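Local coordinates for protein antibiotic biosynthesis monooxygenase (Rhodospirillum rubrum, PDB 4HL9) that probably acts as a monooxygenase, the activity generally assigned to its antibiotic biosynthesis monooxygenase family, at residues K25-D30 with V111-V116. Residues are numbered along the deposited sequence; the frame is centred on the assembly and turned at random.
Sequences KVIAQD and VLMDAV
The end methyl of selenomethionine M113 touches the side chains of both K25 and I27, where strands 24-32 and 104-115 pair antiparallel in the four-stranded sheet of this ferredoxin-like alpha-beta fold. M113 starts out with CG beside its backbone N (chi1 -48°), and a bend about the CG-SE bond (chi3 -45°) turns CE towards the other strand. CE of M113 lies 3.7 Å from CG of K25 and 3.9 Å from CD1 of I27. The aliphatic part of K25 thus joins the apolar face, while a kink at chi2 (73°) carries its ammonium away from M113 towards E77, a long and weak ion pair. V73 and F63 of the second subunit close over this face, and M113, D114 and A115 pair with a strand of that chain, continuing the sheet across the dimer. On the reverse face V26 and L112, the non-hydrogen-bonded pair between K25-M113 and I27-V111, meet only loosely, CG2 of V26 to CD1 of L112 at 4.2 Å; L112 also packs on helix 81-86 of its own chain. O of V111 accepts a hydrogen bond from N of I27 at 3.1 Å and a CA-H...O contact from CA of V26 at 3.2 Å.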
loop_
_atom_site.group_PDB
_atom_site.type_symbol
_atom_site.label_atom_id
_atom_site.label_comp_id
_atom_site.label_asym_id
_atom_site.label_seq_id
_atom_site.Cartn_x
_atom_site.Cartn_y
_atom_site.Cartn_z
ATOM N N LYS A 25 1.342 -9.477 -3.542
ATOM C CA LYS A 25 0.840 -8.375 -2.700
ATOM C C LYS A 25 0.161 -7.375 -3.619
ATOM O O LYS A 25 0.675 -7.098 -4.684
ATOM C CB LYS A 25 2.011 -7.710 -1.969
ATOM C CG LYS A 25 1.630 -6.906 -0.696
ATOM C CD LYS A 25 1.243 -7.856 0.469
ATOM C CE LYS A 25 0.964 -7.025 1.718
ATOM N NZ LYS A 25 0.876 -7.883 2.916
ATOM N N VAL A 26 -0.988 -6.834 -3.209
ATOM C CA VAL A 26 -1.703 -5.858 -4.027
ATOM C C VAL A 26 -2.044 -4.639 -3.175
ATOM O O VAL A 26 -2.436 -4.796 -2.051
ATOM C CB VAL A 26 -3.027 -6.443 -4.574
ATOM C CG1 VAL A 26 -3.817 -5.406 -5.370
ATOM C CG2 VAL A 26 -2.759 -7.699 -5.416
ATOM N N ILE A 27 -1.833 -3.450 -3.724
ATOM C CA ILE A 27 -2.465 -2.240 -3.194
ATOM C C ILE A 27 -3.397 -1.679 -4.272
ATOM O O ILE A 27 -3.001 -1.549 -5.427
ATOM C CB ILE A 27 -1.420 -1.195 -2.787
ATOM C CG1 ILE A 27 -0.587 -1.737 -1.626
ATOM C CG2 ILE A 27 -2.117 0.164 -2.380
ATOM C CD1 ILE A 27 0.693 -0.921 -1.388
ATOM N N ALA A 28 -4.619 -1.366 -3.861
ATOM C CA ALA A 28 -5.658 -0.769 -4.693
ATOM C C ALA A 28 -6.152 0.463 -3.964
ATOM O O ALA A 28 -6.326 0.431 -2.725
ATOM C CB ALA A 28 -6.792 -1.736 -4.864
ATOM N N GLN A 29 -6.357 1.535 -4.726
ATOM C CA GLN A 29 -6.784 2.822 -4.211
ATOM C C GLN A 29 -8.006 3.301 -4.966
ATOM O O GLN A 29 -8.025 3.301 -6.220
ATOM C CB GLN A 29 -5.680 3.856 -4.385
ATOM C CG GLN A 29 -4.353 3.466 -3.740
ATOM C CD GLN A 29 -3.341 4.567 -3.846
ATOM O OE1 GLN A 29 -3.610 5.699 -3.442
ATOM N NE2 GLN A 29 -2.156 4.247 -4.384
ATOM N N ASP A 30 -9.008 3.703 -4.203
ATOM C CA ASP A 30 -10.223 4.309 -4.745
ATOM C C ASP A 30 -10.279 5.766 -4.271
ATOM O O ASP A 30 -9.849 6.065 -3.143
ATOM C CB ASP A 30 -11.450 3.614 -4.202
ATOM C CG ASP A 30 -11.607 2.166 -4.684
ATOM O OD1 ASP A 30 -10.934 1.720 -5.641
ATOM O OD2 ASP A 30 -12.465 1.494 -4.096
ATOM N N VAL A 111 -1.889 -1.829 -7.877
ATOM C CA VAL A 111 -0.476 -2.231 -8.077
ATOM C C VAL A 111 -0.305 -3.683 -7.633
ATOM O O VAL A 111 -0.658 -4.045 -6.512
ATOM C CB VAL A 111 0.567 -1.311 -7.335
ATOM C CG1 VAL A 111 1.995 -1.555 -7.838
ATOM C CG2 VAL A 111 0.223 0.172 -7.473
ATOM N N LEU A 112 0.199 -4.522 -8.532
ATOM C CA LEU A 112 0.560 -5.906 -8.222
ATOM C C LEU A 112 2.071 -6.013 -7.911
ATOM O O LEU A 112 2.893 -5.469 -8.626
ATOM C CB LEU A 112 0.145 -6.858 -9.377
ATOM C CG LEU A 112 -1.281 -7.461 -9.351
ATOM C CD1 LEU A 112 -2.340 -6.367 -9.347
ATOM C CD2 LEU A 112 -1.541 -8.435 -10.538
HETATM N N MSE A 113 2.446 -6.721 -6.848
HETATM C CA MSE A 113 3.829 -6.651 -6.379
HETATM C C MSE A 113 4.389 -7.954 -5.867
HETATM O O MSE A 113 3.638 -8.834 -5.429
HETATM C CB MSE A 113 3.965 -5.590 -5.254
HETATM C CG MSE A 113 3.316 -4.294 -5.613
HETATM SE SE MSE A 113 3.254 -2.948 -4.162
HETATM C CE MSE A 113 2.671 -3.997 -2.663
ATOM N N ASP A 114 5.723 -8.041 -5.922
ATOM C CA ASP A 114 6.528 -9.086 -5.306
ATOM C C ASP A 114 7.260 -8.518 -4.106
ATOM O O ASP A 114 7.658 -7.340 -4.111
ATOM C CB ASP A 114 7.614 -9.542 -6.299
ATOM C CG ASP A 114 7.033 -10.024 -7.608
ATOM O OD1 ASP A 114 5.920 -10.576 -7.568
ATOM O OD2 ASP A 114 7.658 -9.827 -8.671
ATOM N N ALA A 115 7.478 -9.360 -3.094
ATOM C CA ALA A 115 8.365 -8.982 -1.995
ATOM C C ALA A 115 9.768 -8.675 -2.543
ATOM O O ALA A 115 10.213 -9.305 -3.510
ATOM C CB ALA A 115 8.423 -10.091 -0.937
ATOM N N VAL A 116 10.423 -7.661 -1.976
ATOM C CA VAL A 116 11.832 -7.423 -2.254
ATOM C C VAL A 116 12.637 -8.279 -1.264
ATOM O O VAL A 116 12.508 -8.118 -0.041
ATOM C CB VAL A 116 12.226 -5.927 -2.187
ATOM C CG1 VAL A 116 13.766 -5.760 -2.171
ATOM C CG2 VAL A 116 11.605 -5.142 -3.355
#